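Local coordinates for L-glyceraldehyde 3-phosphate reductase (Clostridium beijerinckii, PDB 6HG6), which probably reduces aldehydes, furfural among them, with NADPH as hydride donor on a TIM-barrel aldo-keto reductase fold, at residues N8-M13 with T51-G56; Q193-I198 with A221-A226; I264-N269 with D326-N331; W285-S290 with H313-T318. One frame throughout, in Å; residues are numbered along the deposited sequence. Where two conformers were deposited one is given.

Interaction 1 of 4, residues N8-M13 with T51-G56; sequences NRYNEM and TAFDNG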
# COMPACT_ATOMS: atom_id res chain seq x y z
N ASN A 8 -9.80 -14.94 -16.55
CA ASN A 8 -10.13 -15.47 -15.20
C ASN A 8 -9.69 -14.50 -14.10
O ASN A 8 -9.81 -14.85 -12.93
CB ASN A 8 -9.46 -16.82 -14.97
CG ASN A 8 -9.94 -17.89 -15.92
OD1 ASN A 8 -11.11 -17.93 -16.30
ND2 ASN A 8 -9.05 -18.79 -16.29
N ARG A 9 -9.22 -13.30 -14.42
CA ARG A 9 -8.57 -12.43 -13.40
C ARG A 9 -9.51 -11.99 -12.29
O ARG A 9 -9.00 -11.69 -11.23
CB ARG A 9 -7.89 -11.25 -14.07
CG ARG A 9 -8.87 -10.29 -14.72
CD ARG A 9 -8.13 -9.23 -15.48
NE ARG A 9 -8.98 -8.31 -16.20
CZ ARG A 9 -9.52 -8.55 -17.38
NH1 ARG A 9 -9.40 -9.72 -17.99
NH2 ARG A 9 -10.27 -7.62 -17.93
N TYR A 10 -10.84 -12.05 -12.44
CA TYR A 10 -11.74 -11.63 -11.34
C TYR A 10 -12.36 -12.85 -10.65
O TYR A 10 -13.21 -12.67 -9.81
CB TYR A 10 -12.80 -10.66 -11.86
CG TYR A 10 -12.22 -9.42 -12.48
CD1 TYR A 10 -11.40 -8.62 -11.72
CD2 TYR A 10 -12.46 -9.04 -13.79
CE1 TYR A 10 -10.81 -7.48 -12.22
CE2 TYR A 10 -11.86 -7.91 -14.32
CZ TYR A 10 -11.03 -7.12 -13.54
OH TYR A 10 -10.42 -5.98 -13.94
N ASN A 11 -11.91 -14.06 -10.95
CA ASN A 11 -12.56 -15.28 -10.42
C ASN A 11 -12.21 -15.58 -8.96
O ASN A 11 -13.06 -16.22 -8.31
CB ASN A 11 -12.23 -16.47 -11.31
CG ASN A 11 -12.97 -16.33 -12.62
OD1 ASN A 11 -12.83 -17.14 -13.53
ND2 ASN A 11 -13.82 -15.33 -12.68
N GLU A 12 -11.06 -15.15 -8.45
CA GLU A 12 -10.61 -15.60 -7.10
C GLU A 12 -10.37 -14.44 -6.15
O GLU A 12 -10.69 -14.58 -4.96
CB GLU A 12 -9.29 -16.36 -7.23
CG GLU A 12 -9.42 -17.67 -7.98
CD GLU A 12 -10.13 -18.75 -7.18
OE1 GLU A 12 -10.78 -19.59 -7.82
OE2 GLU A 12 -9.98 -18.78 -5.92
N MET A 13 -9.78 -13.36 -6.63
CA MET A 13 -9.41 -12.25 -5.73
C MET A 13 -10.68 -11.74 -5.04
O MET A 13 -11.74 -11.76 -5.65
CB MET A 13 -8.74 -11.13 -6.54
CG MET A 13 -8.36 -9.96 -5.73
SD MET A 13 -7.36 -10.25 -4.26
CE MET A 13 -5.91 -11.08 -4.90
N THR A 51 1.40 -10.26 -14.10
CA THR A 51 1.07 -11.34 -13.14
C THR A 51 0.09 -10.80 -12.10
O THR A 51 -0.90 -11.46 -11.84
CB THR A 51 2.33 -11.91 -12.47
OG1 THR A 51 3.16 -12.38 -13.53
CG2 THR A 51 1.98 -13.02 -11.52
N ALA A 52 0.32 -9.60 -11.58
CA ALA A 52 -0.53 -8.99 -10.55
C ALA A 52 -1.97 -8.87 -11.09
O ALA A 52 -2.91 -9.39 -10.48
CB ALA A 52 0.01 -7.65 -10.16
N PHE A 53 -2.11 -8.23 -12.25
CA PHE A 53 -3.44 -7.97 -12.84
C PHE A 53 -4.11 -9.29 -13.22
O PHE A 53 -5.33 -9.42 -13.02
CB PHE A 53 -3.33 -7.00 -14.02
CG PHE A 53 -4.64 -6.50 -14.55
CD1 PHE A 53 -5.53 -5.87 -13.71
CD2 PHE A 53 -4.95 -6.60 -15.90
CE1 PHE A 53 -6.78 -5.43 -14.17
CE2 PHE A 53 -6.18 -6.16 -16.38
CZ PHE A 53 -7.08 -5.57 -15.51
N ASP A 54 -3.37 -10.26 -13.76
CA ASP A 54 -3.95 -11.55 -14.17
C ASP A 54 -4.55 -12.28 -12.97
O ASP A 54 -5.37 -13.16 -13.20
CB ASP A 54 -2.93 -12.44 -14.87
CG ASP A 54 -2.65 -12.08 -16.31
OD1 ASP A 54 -3.32 -11.20 -16.85
OD2 ASP A 54 -1.81 -12.79 -16.92
N ASN A 55 -4.07 -11.98 -11.75
CA ASN A 55 -4.51 -12.61 -10.48
C ASN A 55 -5.49 -11.71 -9.73
O ASN A 55 -5.76 -11.97 -8.54
CB ASN A 55 -3.29 -12.98 -9.64
CG ASN A 55 -2.62 -14.19 -10.25
OD1 ASN A 55 -1.65 -14.05 -11.01
ND2 ASN A 55 -3.20 -15.34 -10.06
N GLY A 56 -6.00 -10.67 -10.39
CA GLY A 56 -7.06 -9.79 -9.86
C GLY A 56 -6.56 -8.66 -9.03
O GLY A 56 -7.41 -7.93 -8.50
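R9 lays its extended chain against F53, and the contact follows the end of helix 42-54. At F53, CD of R9 makes a CH-pi contact 4.0 Å from the ring centroid, 20° off the normal, while NE comes within 3.4 Å of F53 CZ. The phenol of Y10 reaches the same ring with OH, 3.7 Å from F53 CE1; E91 takes that hydroxyl and also pairs with the R9 guanidinium, which S6 O holds as well. R9 CG lies between its backbone N and carbonyl carbon (chi1 66°) and sits over the centre of the Y10 ring. D54 takes part through its carbonyl: its O is 3.3 Å from R9 CB and accepts a CA-H...O contact from R9, while its carboxylate turns to Y3. N55 follows with its backbone O, 3.7 Å from M13 CB. G56, at a phi of 87° and without a side chain, lets R9 O come within 3.0 Å of its CA; M13 CG packs on G56 O. G56 is the C-prime residue of a Schellman motif, with its N bonded to F53 O, which ends the first helix of the barrel under the cover of the N-terminal loop.

Interaction 2 of 4, residues Q193-I198 with A221-A226; sequences QNRYSI and AFSPLA. With NDP (NADPH dihydro-nicotinamide-adenine-dinucleotide phosphate), chain B.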
# COMPACT_ATOMS: atom_id res chain seq x y z
N GLN A 193 -2.85 4.89 4.42
CA GLN A 193 -1.79 3.91 4.12
C GLN A 193 -0.79 3.95 5.26
O GLN A 193 -0.17 4.99 5.48
CB GLN A 193 -1.14 4.14 2.77
CG GLN A 193 -0.05 3.14 2.49
CD GLN A 193 0.40 3.20 1.05
OE1 GLN A 193 -0.41 3.33 0.12
NE2 GLN A 193 1.70 3.11 0.89
N ASN A 194 -0.65 2.84 5.97
CA ASN A 194 0.18 2.77 7.19
C ASN A 194 0.95 1.44 7.26
O ASN A 194 0.46 0.41 6.78
CB ASN A 194 -0.62 2.99 8.46
CG ASN A 194 -1.23 4.37 8.60
OD1 ASN A 194 -2.17 4.68 7.88
ND2 ASN A 194 -0.66 5.19 9.49
N ARG A 195 2.11 1.49 7.87
CA ARG A 195 2.94 0.29 8.10
C ARG A 195 2.23 -0.55 9.15
O ARG A 195 1.84 0.02 10.17
CB ARG A 195 4.35 0.66 8.59
CG ARG A 195 5.34 -0.50 8.56
CD ARG A 195 6.81 -0.11 8.86
NE ARG A 195 7.29 0.97 8.01
CZ ARG A 195 7.26 2.28 8.33
NH1 ARG A 195 6.79 2.70 9.50
NH2 ARG A 195 7.69 3.17 7.44
N TYR A 196 2.08 -1.84 8.90
CA TYR A 196 1.42 -2.78 9.84
C TYR A 196 1.89 -4.19 9.59
O TYR A 196 1.86 -4.61 8.43
CB TYR A 196 -0.10 -2.68 9.67
CG TYR A 196 -0.94 -3.36 10.72
CD1 TYR A 196 -0.61 -3.33 12.06
CD2 TYR A 196 -2.11 -4.01 10.37
CE1 TYR A 196 -1.40 -3.96 13.02
CE2 TYR A 196 -2.93 -4.60 11.32
CZ TYR A 196 -2.59 -4.58 12.65
OH TYR A 196 -3.40 -5.19 13.57
N SER A 197 2.34 -4.88 10.63
CA SER A 197 2.76 -6.29 10.53
C SER A 197 2.61 -6.93 11.90
O SER A 197 2.42 -6.22 12.89
CB SER A 197 4.18 -6.43 10.08
OG SER A 197 5.03 -5.95 11.10
N ILE A 198 2.79 -8.23 11.95
CA ILE A 198 2.86 -8.93 13.26
C ILE A 198 3.91 -8.24 14.15
O ILE A 198 3.68 -8.19 15.37
CB ILE A 198 3.15 -10.42 13.02
CG1 ILE A 198 1.90 -11.08 12.44
CG2 ILE A 198 3.62 -11.09 14.29
CD1 ILE A 198 2.09 -12.51 12.01
N ALA A 221 -2.38 -1.59 4.46
CA ALA A 221 -1.22 -1.88 5.31
C ALA A 221 -0.00 -2.13 4.45
O ALA A 221 -0.06 -2.98 3.57
CB ALA A 221 -1.53 -3.09 6.14
N PHE A 222 1.10 -1.47 4.74
CA PHE A 222 2.33 -1.79 4.00
C PHE A 222 3.39 -2.39 4.91
O PHE A 222 3.27 -2.35 6.16
CB PHE A 222 2.79 -0.58 3.23
CG PHE A 222 3.35 0.54 4.05
CD1 PHE A 222 4.70 0.56 4.37
CD2 PHE A 222 2.57 1.65 4.32
CE1 PHE A 222 5.23 1.65 5.05
CE2 PHE A 222 3.13 2.75 4.97
CZ PHE A 222 4.43 2.74 5.36
N SER A 223 4.42 -2.96 4.28
CA SER A 223 5.53 -3.69 4.92
C SER A 223 4.99 -4.80 5.82
O SER A 223 5.47 -4.96 6.95
CB SER A 223 6.40 -2.77 5.72
OG SER A 223 7.46 -3.51 6.27
N PRO A 224 3.99 -5.59 5.37
CA PRO A 224 3.46 -6.68 6.19
C PRO A 224 4.47 -7.80 6.50
O PRO A 224 4.19 -8.60 7.40
CB PRO A 224 2.37 -7.28 5.29
CG PRO A 224 2.84 -6.92 3.88
CD PRO A 224 3.36 -5.52 4.05
N LEU A 225 5.57 -7.90 5.73
CA LEU A 225 6.57 -8.98 5.95
C LEU A 225 7.75 -8.46 6.76
O LEU A 225 8.69 -9.25 6.98
CB LEU A 225 6.99 -9.62 4.62
CG LEU A 225 5.81 -10.11 3.79
CD1 LEU A 225 6.27 -10.70 2.46
CD2 LEU A 225 4.95 -11.10 4.56
N ALA A 226 7.65 -7.26 7.32
CA ALA A 226 8.62 -6.71 8.30
C ALA A 226 10.07 -6.94 7.84
O ALA A 226 10.80 -7.66 8.54
CB ALA A 226 8.36 -7.35 9.64
PA NDP B . 6.40 -6.56 1.86
O1A NDP B . 6.52 -6.40 3.33
O2A NDP B . 5.30 -7.31 1.18
O5B NDP B . 7.81 -7.04 1.25
C5B NDP B . 7.93 -7.28 -0.18
C4B NDP B . 9.17 -8.08 -0.46
O4B NDP B . 9.11 -9.29 0.33
C3B NDP B . 9.39 -8.54 -1.90
O3B NDP B . 10.09 -7.60 -2.71
C2B NDP B . 10.22 -9.81 -1.68
O2B NDP B . 11.55 -9.39 -1.42
C1B NDP B . 9.59 -10.38 -0.42
N9A NDP B . 8.46 -11.29 -0.63
C8A NDP B . 7.22 -10.98 -1.13
N7A NDP B . 6.40 -11.99 -1.15
C5A NDP B . 7.13 -13.04 -0.61
C6A NDP B . 6.82 -14.39 -0.36
N6A NDP B . 5.63 -14.93 -0.62
N1A NDP B . 7.78 -15.17 0.19
C2A NDP B . 8.98 -14.62 0.45
N3A NDP B . 9.38 -13.37 0.26
C4A NDP B . 8.41 -12.62 -0.28
O3 NDP B . 6.25 -5.08 1.23
PN NDP B . 7.23 -3.83 1.01
O1N NDP B . 7.98 -4.07 -0.26
O2N NDP B . 7.97 -3.50 2.27
O5D NDP B . 6.14 -2.67 0.77
C5D NDP B . 5.04 -2.96 -0.14
C4D NDP B . 4.52 -1.66 -0.72
O4D NDP B . 4.04 -0.83 0.35
C3D NDP B . 5.54 -0.76 -1.41
O3D NDP B . 5.83 -1.25 -2.72
C2D NDP B . 4.79 0.57 -1.39
O2D NDP B . 3.82 0.60 -2.41
C1D NDP B . 4.12 0.54 -0.01
N1N NDP B . 4.91 1.27 1.01
C2N NDP B . 4.43 2.45 1.52
C3N NDP B . 5.21 3.31 2.25
C7N NDP B . 4.61 4.59 2.77
O7N NDP B . 3.46 4.93 2.44
N7N NDP B . 5.38 5.34 3.56
C4N NDP B . 6.64 2.90 2.50
C5N NDP B . 6.99 1.53 2.08
C6N NDP B . 6.12 0.76 1.45
P2B NDP B . 12.74 -10.38 -1.89
O1X NDP B . 12.36 -11.24 -3.08
O2X NDP B . 13.89 -9.45 -2.21
O3X NDP B . 12.98 -11.21 -0.64
O HOH W 1 6.20 -4.01 9.47
O HOH W 2 2.32 -9.30 9.27
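The NADPH pocket at the C-terminal ends of two adjacent parallel barrel strands holds this contact, with the F222 ring at its centre and R195 packed on it at the exposed margin. Two backbone bonds join the strands: F222 N to N194 O (2.8 Å), and Y196 N to F222 O (3.0 Å). The F222 ring is covered on both faces. The nicotinamide occupies one, its C3N 3.1 Å above the ring centre; on the other R195 N sits toward the rim and R195 CB makes a CH-pi contact 4.0 Å from the centroid. The R195 chain bends at chi3 (-53°), which turns NE back to 3.7 Å from F222 CE1, and the guanidinium stands nearly upright to the ring, the planes 81° apart. Q193 CG reaches F222 CD2 at 3.5 Å. Beyond the strands, L225 N donates to the cofactor phosphate oxygen O1A (3.0 Å), and two waters bridge the loops: one between S197 OG and S223 O, the other between I198 N and P224 O. Strand 162-168 flanks Q193 and strand 294-297 flanks A221, while helix 278-286 covers the outside, with V286 on A221 and L283 on P224.

Interaction 3 of 4, residues I264-N269 with D326-N331; sequences IRRLNN and DEISAN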
# COMPACT_ATOMS: atom_id res chain seq x y z
N ILE A 264 10.59 -15.89 15.09
CA ILE A 264 10.34 -16.27 13.67
C ILE A 264 10.11 -17.77 13.58
O ILE A 264 9.22 -18.18 12.82
CB ILE A 264 11.49 -15.80 12.77
CG1 ILE A 264 11.56 -14.28 12.71
CG2 ILE A 264 11.36 -16.40 11.38
CD1 ILE A 264 12.80 -13.73 12.00
N ARG A 265 10.88 -18.55 14.35
CA ARG A 265 10.74 -20.02 14.34
C ARG A 265 9.32 -20.39 14.84
O ARG A 265 8.76 -21.39 14.28
CB ARG A 265 11.81 -20.68 15.21
CG ARG A 265 11.75 -22.20 15.19
CD ARG A 265 12.70 -22.81 16.19
NE ARG A 265 12.25 -22.63 17.58
CZ ARG A 265 11.31 -23.37 18.19
NH1 ARG A 265 10.69 -24.34 17.52
NH2 ARG A 265 10.97 -23.12 19.45
N ARG A 266 8.91 -19.79 15.97
CA ARG A 266 7.61 -20.09 16.62
C ARG A 266 6.44 -19.60 15.76
O ARG A 266 5.42 -20.27 15.73
CB ARG A 266 7.51 -19.48 18.02
CG ARG A 266 8.49 -20.04 19.04
CD ARG A 266 8.39 -19.20 20.30
NE ARG A 266 7.66 -19.82 21.39
CZ ARG A 266 7.07 -19.21 22.42
NH1 ARG A 266 7.04 -17.89 22.52
NH2 ARG A 266 6.49 -19.95 23.37
N LEU A 267 6.57 -18.45 15.09
CA LEU A 267 5.47 -17.92 14.22
C LEU A 267 5.31 -18.86 13.00
O LEU A 267 4.18 -19.28 12.62
CB LEU A 267 5.76 -16.49 13.76
CG LEU A 267 5.67 -15.43 14.86
CD1 LEU A 267 6.21 -14.11 14.35
CD2 LEU A 267 4.25 -15.27 15.38
N ASN A 268 6.50 -19.32 12.50
CA ASN A 268 6.50 -20.19 11.30
C ASN A 268 5.82 -21.53 11.65
O ASN A 268 5.22 -22.13 10.75
CB ASN A 268 7.92 -20.42 10.79
CG ASN A 268 7.94 -21.26 9.54
OD1 ASN A 268 7.38 -20.86 8.52
ND2 ASN A 268 8.57 -22.41 9.61
N ASN A 269 5.94 -21.98 12.91
CA ASN A 269 5.26 -23.23 13.36
C ASN A 269 3.74 -23.01 13.33
O ASN A 269 2.99 -23.99 12.95
CB ASN A 269 5.77 -23.71 14.72
CG ASN A 269 7.14 -24.36 14.61
OD1 ASN A 269 7.47 -24.97 13.34
ND2 ASN A 269 7.92 -24.34 16.00
N ASP A 326 0.41 -12.90 19.36
CA ASP A 326 0.64 -11.71 20.22
C ASP A 326 1.71 -12.01 21.29
O ASP A 326 2.66 -11.21 21.44
CB ASP A 326 -0.65 -11.28 20.91
CG ASP A 326 -1.58 -10.54 19.96
OD1 ASP A 326 -1.18 -10.25 18.75
OD2 ASP A 326 -2.70 -10.21 20.44
N GLU A 327 1.62 -13.13 21.97
CA GLU A 327 2.60 -13.37 23.06
C GLU A 327 4.01 -13.49 22.44
O GLU A 327 5.02 -13.00 23.11
CB GLU A 327 2.14 -14.56 23.90
CG GLU A 327 2.92 -14.69 25.20
CD GLU A 327 4.25 -15.41 25.08
OE1 GLU A 327 4.99 -15.47 26.13
OE2 GLU A 327 4.52 -15.98 23.97
N ILE A 328 4.10 -14.11 21.23
CA ILE A 328 5.39 -14.41 20.54
C ILE A 328 5.99 -13.12 19.98
O ILE A 328 7.20 -12.94 20.09
CB ILE A 328 5.22 -15.45 19.40
CG1 ILE A 328 4.89 -16.86 19.90
CG2 ILE A 328 6.45 -15.48 18.52
CD1 ILE A 328 4.45 -17.80 18.78
N SER A 329 5.15 -12.25 19.40
CA SER A 329 5.54 -10.96 18.76
C SER A 329 5.85 -9.90 19.81
O SER A 329 6.52 -8.93 19.46
CB SER A 329 4.45 -10.47 17.85
OG SER A 329 4.22 -11.42 16.83
N ALA A 330 5.34 -10.06 21.03
CA ALA A 330 5.55 -9.11 22.14
C ALA A 330 7.05 -9.01 22.43
O ALA A 330 7.67 -10.08 22.60
CB ALA A 330 4.80 -9.56 23.37
N ASN A 331 7.62 -7.80 22.44
CA ASN A 331 9.05 -7.55 22.78
C ASN A 331 9.33 -8.09 24.19
O ASN A 331 9.75 -9.23 24.43
CB ASN A 331 9.43 -6.07 22.69
CG ASN A 331 9.13 -5.45 21.35
OD1 ASN A 331 8.51 -6.09 20.50
ND2 ASN A 331 9.54 -4.22 21.15
OXT ASN A 331 9.12 -7.36 25.17
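I328 pushes its side chain between R266 and L267, successive residues of helix 258-273, and has more surface buried here than any other residue. Its two branches divide the work. CG1 is anti to the carbonyl carbon (chi1 -69°) and leads to CD1, which lies 3.6 Å from R266 CB at the root of the arginine; CG2 points to the leucine instead. Q263 and I270 of helix 258-273 also touch I328.

R266 comes next in buried area. Its chain bends at chi3, and NH1 returns over the isoleucine, 3.5 Å from I328 CG1. The same NH1 faces the carboxylate of E327 in a salt bridge, 3.5 Å from OE2; the hydrogen bond within it is weak, and the two charged planes are turned 77° apart.

L267 fills the inner side of the contact. Its CG is 3.7 Å from I328 CG2, the two side chains lying alongside each other and running in opposite senses. F199, L230 and L278 close round the leucine.

The two helices are consistent with the auxiliary helices that aldo-keto reductases add to the TIM barrel, here with the C-terminal one ending against its partner. Buried leucine and isoleucine methyls meet on the inner side, whereas the arginine and glutamate lie at the protein surface; their long, poorly aligned ion pair would be expected to contribute modestly, leaving the aliphatic contact as the main attraction.

Interaction 4 of 4, residues W285-S290 with H313-T318; sequences WVLKDS and HKIGFT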
# COMPACT_ATOMS: atom_id res chain seq x y z
N TRP A 285 -2.72 -12.30 8.52
CA TRP A 285 -2.90 -11.67 9.85
C TRP A 285 -3.23 -10.18 9.69
O TRP A 285 -4.13 -9.66 10.38
CB TRP A 285 -1.66 -11.95 10.71
CG TRP A 285 -1.77 -11.37 12.07
CD1 TRP A 285 -2.18 -12.03 13.19
CD2 TRP A 285 -1.46 -10.03 12.49
NE1 TRP A 285 -2.15 -11.18 14.26
CE2 TRP A 285 -1.72 -9.97 13.87
CE3 TRP A 285 -0.98 -8.90 11.85
CZ2 TRP A 285 -1.56 -8.80 14.61
CZ3 TRP A 285 -0.81 -7.75 12.59
CH2 TRP A 285 -1.07 -7.71 13.95
N VAL A 286 -2.53 -9.48 8.82
CA VAL A 286 -2.78 -8.04 8.62
C VAL A 286 -4.24 -7.80 8.19
O VAL A 286 -4.77 -6.72 8.51
CB VAL A 286 -1.75 -7.48 7.62
CG1 VAL A 286 -2.20 -6.22 7.03
CG2 VAL A 286 -0.41 -7.33 8.30
N LEU A 287 -4.84 -8.73 7.47
CA LEU A 287 -6.23 -8.64 6.94
C LEU A 287 -7.28 -9.21 7.90
O LEU A 287 -8.45 -9.28 7.52
CB LEU A 287 -6.31 -9.42 5.62
CG LEU A 287 -5.62 -8.75 4.42
CD1 LEU A 287 -5.58 -9.72 3.26
CD2 LEU A 287 -6.28 -7.44 4.01
N LYS A 288 -6.90 -9.67 9.08
CA LYS A 288 -7.87 -10.42 9.91
C LYS A 288 -9.07 -9.55 10.30
O LYS A 288 -10.16 -10.12 10.51
CB LYS A 288 -7.17 -11.04 11.12
CG LYS A 288 -6.73 -10.10 12.23
CD LYS A 288 -5.86 -10.86 13.21
CE LYS A 288 -5.63 -10.18 14.54
NZ LYS A 288 -5.54 -8.73 14.49
N ASP A 289 -8.83 -8.29 10.59
CA ASP A 289 -9.85 -7.31 11.04
C ASP A 289 -10.43 -6.56 9.84
O ASP A 289 -9.68 -6.09 8.98
CB ASP A 289 -9.27 -6.37 12.09
CG ASP A 289 -8.76 -7.09 13.33
OD1 ASP A 289 -9.47 -8.00 13.86
OD2 ASP A 289 -7.63 -6.81 13.73
N SER A 290 -11.74 -6.41 9.80
CA SER A 290 -12.44 -5.78 8.65
C SER A 290 -11.96 -4.36 8.39
O SER A 290 -12.06 -3.92 7.20
CB SER A 290 -13.96 -5.81 8.87
OG SER A 290 -14.29 -5.03 10.01
N HIS A 313 -7.75 -15.96 1.19
CA HIS A 313 -8.74 -17.04 1.48
C HIS A 313 -8.51 -17.72 2.84
O HIS A 313 -9.22 -18.67 3.12
CB HIS A 313 -8.76 -18.05 0.33
CG HIS A 313 -9.25 -17.41 -0.91
ND1 HIS A 313 -8.39 -16.95 -1.89
CD2 HIS A 313 -10.50 -17.03 -1.28
CE1 HIS A 313 -9.10 -16.37 -2.84
NE2 HIS A 313 -10.40 -16.41 -2.49
N LYS A 314 -7.58 -17.20 3.66
CA LYS A 314 -7.27 -17.75 5.00
C LYS A 314 -7.01 -16.59 5.98
O LYS A 314 -5.97 -16.61 6.69
CB LYS A 314 -6.05 -18.68 4.96
CG LYS A 314 -6.21 -19.94 4.13
CD LYS A 314 -5.11 -20.93 4.39
CE LYS A 314 -5.05 -22.03 3.36
NZ LYS A 314 -4.03 -23.03 3.75
N ILE A 315 -7.91 -15.61 6.03
CA ILE A 315 -7.71 -14.40 6.90
C ILE A 315 -8.33 -14.66 8.28
O ILE A 315 -8.21 -13.78 9.15
CB ILE A 315 -8.24 -13.14 6.21
CG1 ILE A 315 -9.75 -13.19 5.95
CG2 ILE A 315 -7.44 -12.92 4.92
CD1 ILE A 315 -10.32 -11.88 5.43
N GLY A 316 -8.96 -15.82 8.45
CA GLY A 316 -9.52 -16.24 9.75
C GLY A 316 -8.50 -16.90 10.66
O GLY A 316 -7.77 -17.80 10.20
N PHE A 317 -8.54 -16.57 11.94
CA PHE A 317 -7.62 -17.08 12.97
C PHE A 317 -8.43 -17.48 14.19
O PHE A 317 -9.36 -16.72 14.51
CB PHE A 317 -6.64 -15.98 13.36
CG PHE A 317 -5.56 -15.71 12.35
CD1 PHE A 317 -5.81 -14.95 11.23
CD2 PHE A 317 -4.30 -16.28 12.48
CE1 PHE A 317 -4.80 -14.71 10.30
CE2 PHE A 317 -3.30 -16.01 11.56
CZ PHE A 317 -3.55 -15.25 10.46
N THR A 318 -8.03 -18.54 14.86
CA THR A 318 -8.63 -18.98 16.15
C THR A 318 -8.15 -17.97 17.21
O THR A 318 -6.97 -17.37 17.04
CB THR A 318 -8.24 -20.43 16.50
OG1 THR A 318 -6.82 -20.59 16.81
CG2 THR A 318 -8.62 -21.41 15.40
O HOH W 3 -10.40 -12.63 10.28
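W285 and F317 meet as a T-shaped pair where helix 278-286 of the TIM barrel runs out and the linker 313-318 leads into helix 319-329, which T318 opens as N-cap. The aromatic contact is edge-to-face: the five-membered ring of W285 turns its edge to the face of F317, centroids 5.6 Å apart and planes at 82°, with W285 CD1 over the phenyl. R274 adds a cation-pi contact to F317, and Y196 meets the tryptophan ring.

Apolar and van der Waals contacts extend this. F317 CZ rests 3.8 Å from W285 CB, and F317 CE1 reaches the helix backbone, 3.6 Å from W285 CA. Further on, I315 CG2 packs against L287 CB at 3.7 Å. I315 CG1 lies between its own backbone N and carbonyl carbon (chi1 63°), and the CD1 methyl beyond it rests against the carbonyl oxygen L287 O at 3.8 Å; M27 touches both L287 and I315.

Charged groups act within the segment 285-290. The K288 chain carries NZ over one face of the W285 indole, toward the rim, and NZ forms a salt bridge with D289 OD2 (2.9 Å), meeting it on the syn side but 34° out of the carboxylate plane. K209 is a second cationic partner of this oxygen, so two ammonium groups would favour the ionised carboxylate.

Polar links across the contact run through backbone carbonyls. K288 CA gives a CA-H...O contact to I315 O at 3.5 Å. A water lies between K288 O and I315 O; its approach to K288 O is doubtfully short, but it donates to I315 O with its oxygen 2.7 Å away.

From the N terminus, interaction 1 closes first, bringing the loop before strand 15-17 back to the end of helix 42-54. Interaction 2 closes a beta-alpha-beta unit of the barrel, joining neighbouring strands 189-195 and 218-222 across helices 202-205 and 208-214. Interaction 3 spans the longest loop, from helix 258-273 to the C-terminal helix 319-329, and interaction 4 falls within that span, so these two nest while the others follow in series. I198 joins three of them: its CG2 touches L267 of interaction 3 and its CG1 touches W285 of interaction 4. V286 meets A221, so the end of helix 278-286 packs onto strand 218-222 and the loop after strand 189-195; E12 touches H313 of interaction 4.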